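Local coordinates for inositol-3-phosphate synthase (Caenorhabditis elegans, PDB 1VKO), which belongs to a Rossmann-type family of dinucleotide-binding synthases and binds nicotinamide-adenine-dinucleotide, at residues 197-202 and 282-287; 253-256 and 261-264; 255-260 and 304-309. All coordinates share one frame; numbering follows the deposited sequence.

Contact 1: 197-202 and 282-287; sequences IYYPDF and SNIFAV. With NAD (nicotinamide-adenine-dinucleotide), chain G.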
loop_
_atom_site.group_PDB
_atom_site.type_symbol
_atom_site.label_atom_id
_atom_site.label_comp_id
_atom_site.label_asym_id
_atom_site.label_seq_id
_atom_site.Cartn_x
_atom_site.Cartn_y
_atom_site.Cartn_z
ATOM N N ILE A 197 -37.232 17.218 -13.052
ATOM C CA ILE A 197 -37.681 16.250 -14.034
ATOM C C ILE A 197 -37.158 14.938 -13.502
ATOM O O ILE A 197 -35.998 14.862 -13.122
ATOM C CB ILE A 197 -37.018 16.591 -15.374
ATOM C CG1 ILE A 197 -37.385 18.002 -15.786
ATOM C CG2 ILE A 197 -37.406 15.616 -16.480
ATOM C CD1 ILE A 197 -36.586 18.485 -16.963
ATOM N N TYR A 198 -38.000 13.901 -13.473
ATOM C CA TYR A 198 -37.574 12.554 -13.092
ATOM C C TYR A 198 -38.009 11.566 -14.163
ATOM O O TYR A 198 -39.190 11.298 -14.289
ATOM C CB TYR A 198 -38.206 12.206 -11.737
ATOM C CG TYR A 198 -37.957 10.783 -11.245
ATOM C CD1 TYR A 198 -36.703 10.196 -11.356
ATOM C CD2 TYR A 198 -38.971 10.036 -10.664
ATOM C CE1 TYR A 198 -36.471 8.921 -10.921
ATOM C CE2 TYR A 198 -38.738 8.748 -10.218
ATOM C CZ TYR A 198 -37.484 8.205 -10.345
ATOM O OH TYR A 198 -37.213 6.925 -9.928
ATOM N N TYR A 199 -37.078 11.004 -14.937
ATOM C CA TYR A 199 -37.443 9.925 -15.861
ATOM C C TYR A 199 -36.765 8.628 -15.379
ATOM O O TYR A 199 -35.584 8.395 -15.678
ATOM C CB TYR A 199 -37.065 10.252 -17.321
ATOM C CG TYR A 199 -37.629 11.556 -17.898
ATOM C CD1 TYR A 199 -38.798 12.143 -17.398
ATOM C CD2 TYR A 199 -37.009 12.176 -18.970
ATOM C CE1 TYR A 199 -39.300 13.315 -17.938
ATOM C CE2 TYR A 199 -37.496 13.355 -19.501
ATOM C CZ TYR A 199 -38.635 13.930 -18.981
ATOM O OH TYR A 199 -39.124 15.111 -19.536
ATOM N N PRO A 200 -37.489 7.789 -14.636
ATOM C CA PRO A 200 -36.868 6.707 -13.854
ATOM C C PRO A 200 -35.816 5.921 -14.653
ATOM O O PRO A 200 -34.753 5.560 -14.137
ATOM C CB PRO A 200 -38.056 5.816 -13.516
ATOM C CG PRO A 200 -39.223 6.771 -13.460
ATOM C CD PRO A 200 -38.961 7.781 -14.525
ATOM N N ASP A 201 -36.127 5.704 -15.921
ATOM C CA ASP A 201 -35.319 4.946 -16.878
ATOM C C ASP A 201 -33.904 5.482 -17.219
ATOM O O ASP A 201 -33.066 4.736 -17.798
ATOM C CB ASP A 201 -36.165 4.709 -18.154
ATOM C CG ASP A 201 -37.209 5.872 -18.443
ATOM O OD1 ASP A 201 -37.917 6.363 -17.505
ATOM O OD2 ASP A 201 -37.391 6.349 -19.605
ATOM N N PHE A 202 -33.603 6.734 -16.860
ATOM C CA PHE A 202 -32.257 7.302 -17.105
ATOM C C PHE A 202 -31.273 7.207 -15.933
ATOM O O PHE A 202 -30.108 7.532 -16.117
ATOM C CB PHE A 202 -32.310 8.751 -17.672
ATOM C CG PHE A 202 -32.774 8.839 -19.121
ATOM C CD1 PHE A 202 -34.116 8.845 -19.436
ATOM C CD2 PHE A 202 -31.857 8.899 -20.169
ATOM C CE1 PHE A 202 -34.562 8.874 -20.771
ATOM C CE2 PHE A 202 -32.299 8.957 -21.494
ATOM C CZ PHE A 202 -33.643 8.948 -21.785
ATOM N N SER A 282 -31.322 15.365 -18.463
ATOM C CA SER A 282 -30.161 16.224 -18.596
ATOM C C SER A 282 -30.129 16.921 -19.929
ATOM O O SER A 282 -29.514 17.955 -20.025
ATOM C CB SER A 282 -28.848 15.491 -18.336
ATOM O OG SER A 282 -28.465 14.703 -19.438
ATOM N N ASN A 283 -30.797 16.372 -20.943
ATOM C CA ASN A 283 -30.939 17.058 -22.237
ATOM C C ASN A 283 -31.862 18.263 -22.080
ATOM O O ASN A 283 -31.607 19.298 -22.654
ATOM C CB ASN A 283 -31.570 16.143 -23.269
ATOM C CG ASN A 283 -30.579 15.130 -23.888
ATOM O OD1 ASN A 283 -31.003 14.145 -24.476
ATOM N ND2 ASN A 283 -29.286 15.388 -23.783
ATOM N N ILE A 284 -32.927 18.108 -21.297
ATOM C CA ILE A 284 -33.940 19.144 -21.136
ATOM C C ILE A 284 -33.379 20.321 -20.349
ATOM O O ILE A 284 -33.453 21.448 -20.819
ATOM C CB ILE A 284 -35.294 18.583 -20.574
ATOM C CG1 ILE A 284 -35.924 17.633 -21.620
ATOM C CG2 ILE A 284 -36.284 19.704 -20.358
ATOM C CD1 ILE A 284 -36.855 16.589 -21.059
ATOM N N PHE A 285 -32.746 20.068 -19.200
ATOM C CA PHE A 285 -31.949 21.115 -18.585
ATOM C C PHE A 285 -30.974 21.780 -19.551
ATOM O O PHE A 285 -30.934 22.986 -19.613
ATOM C CB PHE A 285 -31.211 20.622 -17.344
ATOM C CG PHE A 285 -32.091 20.348 -16.186
ATOM C CD1 PHE A 285 -32.456 21.392 -15.323
ATOM C CD2 PHE A 285 -32.583 19.063 -15.942
ATOM C CE1 PHE A 285 -33.297 21.145 -14.207
ATOM C CE2 PHE A 285 -33.425 18.789 -14.815
ATOM C CZ PHE A 285 -33.793 19.852 -13.945
ATOM N N ALA A 286 -30.181 21.029 -20.315
ATOM C CA ALA A 286 -29.214 21.720 -21.177
ATOM C C ALA A 286 -29.966 22.664 -22.101
ATOM O O ALA A 286 -29.591 23.843 -22.237
ATOM C CB ALA A 286 -28.332 20.741 -21.959
ATOM N N VAL A 287 -31.050 22.163 -22.699
ATOM C CA VAL A 287 -31.921 22.984 -23.576
ATOM C C VAL A 287 -32.574 24.182 -22.858
ATOM O O VAL A 287 -32.517 25.307 -23.339
ATOM C CB VAL A 287 -32.924 22.088 -24.336
ATOM C CG1 VAL A 287 -33.906 22.909 -25.162
ATOM C CG2 VAL A 287 -32.168 21.159 -25.275
HETATM P PA NAD G . -25.501 12.473 -4.622
HETATM O O1A NAD G . -26.391 11.327 -4.701
HETATM O O2A NAD G . -25.220 12.754 -3.204
HETATM O O5B NAD G . -26.203 13.669 -5.391
HETATM C C5B NAD G . -27.176 13.413 -6.358
HETATM C C4B NAD G . -28.384 14.270 -6.026
HETATM O O4B NAD G . -29.064 14.559 -7.227
HETATM C C3B NAD G . -29.363 13.561 -5.134
HETATM O O3B NAD G . -29.882 14.587 -4.303
HETATM C C2B NAD G . -30.497 13.132 -6.022
HETATM O O2B NAD G . -31.675 13.441 -5.279
HETATM C C1B NAD G . -30.393 14.130 -7.172
HETATM N N9A NAD G . -30.940 13.779 -8.507
HETATM C C8A NAD G . -30.949 12.589 -9.171
HETATM N N7A NAD G . -31.584 12.768 -10.351
HETATM C C5A NAD G . -31.995 14.043 -10.479
HETATM C C6A NAD G . -32.717 14.747 -11.459
HETATM N N6A NAD G . -33.217 14.176 -12.566
HETATM N N1A NAD G . -32.994 16.073 -11.244
HETATM C C2A NAD G . -32.607 16.689 -10.090
HETATM N N3A NAD G . -31.948 15.978 -9.139
HETATM C C4A NAD G . -31.624 14.678 -9.311
HETATM O O3 NAD G . -24.138 12.245 -5.470
HETATM P PN NAD G . -22.960 13.313 -5.388
HETATM O O1N NAD G . -23.574 14.613 -5.010
HETATM O O2N NAD G . -21.910 12.743 -4.539
HETATM O O5D NAD G . -22.464 13.544 -6.915
HETATM C C5D NAD G . -23.396 13.769 -7.958
HETATM C C4D NAD G . -22.860 13.449 -9.366
HETATM O O4D NAD G . -21.583 14.011 -9.546
HETATM C C3D NAD G . -22.722 11.951 -9.661
HETATM O O3D NAD G . -23.138 11.714 -10.976
HETATM C C2D NAD G . -21.230 11.735 -9.679
HETATM O O2D NAD G . -20.773 10.713 -10.550
HETATM C C1D NAD G . -20.753 13.068 -10.188
HETATM N N1N NAD G . -19.333 13.126 -9.858
HETATM C C2N NAD G . -18.937 13.101 -8.558
HETATM C C3N NAD G . -17.590 13.128 -8.274
HETATM C C7N NAD G . -17.229 13.481 -6.881
HETATM O O7N NAD G . -18.322 13.633 -5.994
HETATM N N7N NAD G . -15.946 13.657 -6.543
HETATM C C4N NAD G . -16.630 13.199 -9.302
HETATM C C5N NAD G . -17.053 13.205 -10.613
HETATM C C6N NAD G . -18.428 13.159 -10.890
#
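The backbones meet nearest at I197 and I284, whose CA atoms lie 8.5 Å apart, and I197, Y199, I284 and F285 make the contact. I197 sits in the long loop between helices 178-188 and 220-238. I284 sits on helix 281-291. Both belong to the Rossmann-type domain, and the loop here borders the adenine end of the NAD site.

The contact is apolar and buried. I197 reaches across with its CD1 branch. I197 CD1 lies 3.6 Å from I284 CG2. I197 CD1 is also 3.8 Å from F285 CE2, and these two side chains approach from opposite directions. The other branch of I197 stays on its own segment: CG2 stands anti to the backbone N and covers one face of the Y199 ring, toward its rim.

Y199 meets the CD1 end of I284 at the ring edge, near the ring plane, and the two side chains cross at about a right angle. Y199 CE2 is 3.6 Å from I284 CD1. The hydroxyl passes very close to it, but its polar partner is ND1 of H223. The F285 ring also packs edge-to-face with W159 and touches I227 of helix 220-238.

Beside this apolar group the I197 carbonyl turns to the cofactor: N6A of NAD gives a weak hydrogen bond to I197 O at 2.9 Å, bent to 124° at the hydrogen.

Contact 2: 253-256 and 261-264; sequences RYTD and LNAT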
loop_
_atom_site.group_PDB
_atom_site.type_symbol
_atom_site.label_atom_id
_atom_site.label_comp_id
_atom_site.label_asym_id
_atom_site.label_seq_id
_atom_site.Cartn_x
_atom_site.Cartn_y
_atom_site.Cartn_z
ATOM N N ARG A 253 -27.684 7.139 -17.496
ATOM C CA ARG A 253 -27.089 6.396 -18.620
ATOM C C ARG A 253 -26.969 7.304 -19.851
ATOM O O ARG A 253 -27.478 8.437 -19.888
ATOM C CB ARG A 253 -27.924 5.159 -18.981
ATOM C CG ARG A 253 -29.348 5.493 -19.414
ATOM C CD ARG A 253 -30.109 4.351 -20.025
ATOM N NE ARG A 253 -31.493 4.704 -20.363
ATOM C CZ ARG A 253 -31.915 5.182 -21.539
ATOM N NH1 ARG A 253 -31.051 5.422 -22.541
ATOM N NH2 ARG A 253 -33.214 5.450 -21.711
ATOM N N TYR A 254 -26.260 6.796 -20.847
ATOM C CA TYR A 254 -26.103 7.422 -22.139
ATOM C C TYR A 254 -27.418 7.323 -22.904
ATOM O O TYR A 254 -28.115 6.337 -22.828
ATOM C CB TYR A 254 -25.031 6.646 -22.907
ATOM C CG TYR A 254 -23.624 7.176 -22.730
ATOM C CD1 TYR A 254 -23.110 7.438 -21.472
ATOM C CD2 TYR A 254 -22.818 7.430 -23.836
ATOM C CE1 TYR A 254 -21.852 7.943 -21.312
ATOM C CE2 TYR A 254 -21.535 7.909 -23.682
ATOM C CZ TYR A 254 -21.050 8.150 -22.405
ATOM O OH TYR A 254 -19.765 8.651 -22.225
ATOM N N THR A 255 -27.741 8.343 -23.663
ATOM C CA THR A 255 -28.800 8.281 -24.659
ATOM C C THR A 255 -28.219 7.620 -25.917
ATOM O O THR A 255 -26.993 7.495 -26.016
ATOM C CB THR A 255 -29.180 9.742 -25.000
ATOM O OG1 THR A 255 -29.697 10.392 -23.831
ATOM C CG2 THR A 255 -30.325 9.811 -25.972
ATOM N N ASP A 256 -29.067 7.176 -26.858
ATOM C CA ASP A 256 -28.593 6.865 -28.214
ATOM C C ASP A 256 -28.170 8.184 -28.850
ATOM O O ASP A 256 -28.557 9.279 -28.371
ATOM C CB ASP A 256 -29.678 6.194 -29.069
ATOM C CG ASP A 256 -29.962 4.749 -28.644
ATOM O OD1 ASP A 256 -29.005 3.933 -28.593
ATOM O OD2 ASP A 256 -31.112 4.331 -28.347
ATOM N N LEU A 261 -32.823 12.039 -34.239
ATOM C CA LEU A 261 -33.032 12.183 -32.808
ATOM C C LEU A 261 -32.365 13.409 -32.235
ATOM O O LEU A 261 -33.042 14.265 -31.654
ATOM C CB LEU A 261 -32.562 10.925 -32.079
ATOM C CG LEU A 261 -32.473 10.913 -30.542
ATOM C CD1 LEU A 261 -33.828 11.022 -29.855
ATOM C CD2 LEU A 261 -31.757 9.669 -30.122
ATOM N N ASN A 262 -31.049 13.513 -32.401
ATOM C CA ASN A 262 -30.263 14.532 -31.699
ATOM C C ASN A 262 -28.912 14.896 -32.341
ATOM O O ASN A 262 -28.016 15.405 -31.662
ATOM C CB ASN A 262 -30.093 14.124 -30.215
ATOM C CG ASN A 262 -29.376 12.779 -30.053
ATOM O OD1 ASN A 262 -28.657 12.345 -30.950
ATOM N ND2 ASN A 262 -29.570 12.119 -28.900
ATOM N N ALA A 263 -28.761 14.662 -33.647
ATOM C CA ALA A 263 -27.528 15.051 -34.364
ATOM C C ALA A 263 -27.477 16.548 -34.652
ATOM O O ALA A 263 -26.376 17.129 -34.771
ATOM C CB ALA A 263 -27.353 14.264 -35.658
ATOM N N THR A 264 -28.648 17.178 -34.776
ATOM C CA THR A 264 -28.696 18.623 -34.991
ATOM C C THR A 264 -29.591 19.287 -33.975
ATOM O O THR A 264 -30.362 18.613 -33.306
ATOM C CB THR A 264 -29.244 18.960 -36.373
ATOM O OG1 THR A 264 -30.678 18.880 -36.329
ATOM C CG2 THR A 264 -28.796 17.934 -37.422
#
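N262 grips D256 through one well-formed hydrogen bond. Its ND2 donates to D256 O at 3.1 Å, and the N-H...O angle is 169°, so the bond is nearly straight. The oxygen lies in the plane of the N262 amide. Seen from the carbonyl, the donor is tilted moderately from the plane. The side chain is folded close to its own backbone: CG lies between the backbone N and the carbonyl carbon (chi1 60°), and this sends the amide back toward D256. The other end of the same amide is used too. OD1 takes a weak hydrogen bond from R258 N. One side chain thus binds the backbone before and after V257, and both ends of a buried amide have partners.

The two segments belong to one loop of the Rossmann-type domain, running from strand 242-247 to helix 265-273. The turn 257-260 joins them. T264 is the N-cap of that helix, and its OG1 accepts from E267 N.

Next to the amide the packing is thinner. CG2 of T255 lies 3.8 Å from ND2 of N262, but T255 was modelled in two conformers, so this touch is doubtful. L261 comes with its CD2 branch, 3.7 Å from D256 O. Farther out the fit is slack: CD2 of L261 is 4.2 Å from CB of D256. D256 is exposed and makes no charged contact across the segments. Its backbone N donates to E278 OE1, the same carboxylate oxygen that forms a salt bridge with NH1 of R253. R253 NH1 also donates to Y254 O at 3.1 Å.

Contact 3: 255-260 and 304-309; sequences TDVRQG and TLVPGL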
loop_
_atom_site.group_PDB
_atom_site.type_symbol
_atom_site.label_atom_id
_atom_site.label_comp_id
_atom_site.label_asym_id
_atom_site.label_seq_id
_atom_site.Cartn_x
_atom_site.Cartn_y
_atom_site.Cartn_z
ATOM N N THR A 255 -27.741 8.343 -23.663
ATOM C CA THR A 255 -28.800 8.281 -24.659
ATOM C C THR A 255 -28.219 7.620 -25.917
ATOM O O THR A 255 -26.993 7.495 -26.016
ATOM C CB THR A 255 -29.180 9.742 -25.000
ATOM O OG1 THR A 255 -29.697 10.392 -23.831
ATOM C CG2 THR A 255 -30.325 9.811 -25.972
ATOM N N ASP A 256 -29.067 7.176 -26.858
ATOM C CA ASP A 256 -28.593 6.865 -28.214
ATOM C C ASP A 256 -28.170 8.184 -28.850
ATOM O O ASP A 256 -28.557 9.279 -28.371
ATOM C CB ASP A 256 -29.678 6.194 -29.069
ATOM C CG ASP A 256 -29.962 4.749 -28.644
ATOM O OD1 ASP A 256 -29.005 3.933 -28.593
ATOM O OD2 ASP A 256 -31.112 4.331 -28.347
ATOM N N VAL A 257 -27.337 8.093 -29.886
ATOM C CA VAL A 257 -26.986 9.264 -30.708
ATOM C C VAL A 257 -27.172 8.845 -32.157
ATOM O O VAL A 257 -26.660 7.804 -32.564
ATOM C CB VAL A 257 -25.530 9.758 -30.483
ATOM C CG1 VAL A 257 -25.290 11.083 -31.194
ATOM C CG2 VAL A 257 -25.219 9.904 -29.003
ATOM N N ARG A 258 -27.923 9.640 -32.919
ATOM C CA ARG A 258 -28.258 9.319 -34.322
ATOM C C ARG A 258 -28.993 10.472 -34.952
ATOM O O ARG A 258 -29.622 11.257 -34.246
ATOM C CB ARG A 258 -29.137 8.050 -34.436
ATOM C CG ARG A 258 -30.426 8.036 -33.585
ATOM C CD ARG A 258 -31.269 6.771 -33.763
ATOM N NE ARG A 258 -32.329 6.627 -32.761
ATOM C CZ ARG A 258 -33.545 7.193 -32.835
ATOM N NH1 ARG A 258 -33.887 7.969 -33.876
ATOM N NH2 ARG A 258 -34.416 6.991 -31.844
ATOM N N GLN A 259 -28.931 10.566 -36.275
ATOM C CA GLN A 259 -29.713 11.571 -36.988
ATOM C C GLN A 259 -31.166 11.144 -36.995
ATOM O O GLN A 259 -31.467 9.955 -37.146
ATOM C CB GLN A 259 -29.182 11.845 -38.406
ATOM C CG GLN A 259 -28.714 10.624 -39.198
ATOM C CD GLN A 259 -28.116 11.005 -40.554
ATOM O OE1 GLN A 259 -28.818 11.527 -41.430
ATOM N NE2 GLN A 259 -26.819 10.753 -40.723
ATOM N N GLY A 260 -32.053 12.124 -36.818
ATOM C CA GLY A 260 -33.471 11.879 -36.559
ATOM C C GLY A 260 -33.802 12.251 -35.124
ATOM O O GLY A 260 -34.915 12.740 -34.822
ATOM N N THR A 304 -24.725 14.176 -22.296
ATOM C CA THR A 304 -25.681 15.234 -22.457
ATOM C C THR A 304 -25.407 16.106 -23.689
ATOM O O THR A 304 -26.330 16.416 -24.451
ATOM C CB THR A 304 -25.732 16.137 -21.217
ATOM O OG1 THR A 304 -26.037 15.375 -20.029
ATOM C CG2 THR A 304 -26.914 17.092 -21.368
ATOM N N LEU A 305 -24.143 16.479 -23.883
ATOM C CA LEU A 305 -23.744 17.418 -24.928
ATOM C C LEU A 305 -23.531 16.747 -26.287
ATOM O O LEU A 305 -22.480 16.870 -26.916
ATOM C CB LEU A 305 -22.512 18.211 -24.451
ATOM C CG LEU A 305 -22.726 18.863 -23.057
ATOM C CD1 LEU A 305 -21.452 19.418 -22.447
ATOM C CD2 LEU A 305 -23.798 19.955 -23.104
ATOM N N VAL A 306 -24.551 16.019 -26.722
ATOM C CA VAL A 306 -24.635 15.493 -28.085
ATOM C C VAL A 306 -24.489 16.625 -29.134
ATOM O O VAL A 306 -24.691 17.803 -28.806
ATOM C CB VAL A 306 -25.966 14.719 -28.294
ATOM C CG1 VAL A 306 -25.986 13.476 -27.424
ATOM C CG2 VAL A 306 -27.169 15.599 -27.970
ATOM N N PRO A 307 -24.163 16.281 -30.382
ATOM C CA PRO A 307 -23.893 17.302 -31.417
ATOM C C PRO A 307 -25.054 18.315 -31.587
ATOM O O PRO A 307 -24.826 19.511 -31.715
ATOM C CB PRO A 307 -23.678 16.475 -32.689
ATOM C CG PRO A 307 -23.340 15.088 -32.223
ATOM C CD PRO A 307 -24.038 14.904 -30.905
ATOM N N GLY A 308 -26.286 17.835 -31.549
ATOM C CA GLY A 308 -27.430 18.719 -31.593
ATOM C C GLY A 308 -27.424 19.817 -30.551
ATOM O O GLY A 308 -27.800 20.949 -30.840
ATOM N N LEU A 309 -26.996 19.473 -29.341
ATOM C CA LEU A 309 -26.850 20.414 -28.233
ATOM C C LEU A 309 -25.731 21.444 -28.424
ATOM O O LEU A 309 -25.925 22.645 -28.267
ATOM C CB LEU A 309 -26.705 19.650 -26.899
ATOM C CG LEU A 309 -28.107 19.635 -26.294
ATOM C CD1 LEU A 309 -28.358 18.645 -25.155
ATOM C CD2 LEU A 309 -28.303 21.009 -25.816
#
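No aromatic ring or side-chain amide takes part where V257 meets V306 and P307. The one ring is the pyrrolidine of P307, and it is touched at a single corner: its CD lies 4.0 Å from CG1 of V257. The two side chains cross at a slant. The contact lies in the Rossmann-type domain, where the loop that follows strand 242-247 rests on the start of helix 307-316.

V257 works as a fork. Its CG1 stands anti to the backbone N (chi1 -172°) and goes to the proline. Its CG2 stands anti to the carbonyl carbon and goes to V306. V257 CG2 lies 4.0 Å from V306 CG1. The two valines lie alongside each other, pointing opposite ways. Both distances are those of ordinary, rather light methyl packing, and no hydrogen bond joins the two segments. V257 and P307 are exposed, and V306 is the buried member. V257 also touches N262 and N303, so its neighbours are not all apolar.

The chain before the helix is tightly turned. L305 is the centre of an inverse gamma turn, with a weak bond from V306 N to T304 O at 2.9 Å. V306 then takes the N-cap position. Its side chain has no polar atom to cap with, but its carbonyl O accepts a weak bond from L309 N. P307 opens the helix, and a proline there has no N-H that needs a partner. The next residue does have one, and the loop supplies the acceptor: G308 N is 3.0 Å from the backbone O of N262, a probable hydrogen bond.

In the fold
Contact 1 is core, while contacts 2 and 3 are only partly buried. All three lie on the same side of the chain's centre. Contact 1 is apolar and alone reaches the cofactor. Contacts 2 and 3 share T255 and D256, and their centres are about 3 Å apart. They hold one loop in two ways: contact 2 by a polar bond within the loop, contact 3 by methyl packing on a helix start. Helix 281-291 joins contact 1 to contact 3 through S282 OG and T304 OG1 (2.6 Å). The loop 197-202 joins it to contact 2 through F202 O and R253 N (2.8 Å). Both are probable hydrogen bonds.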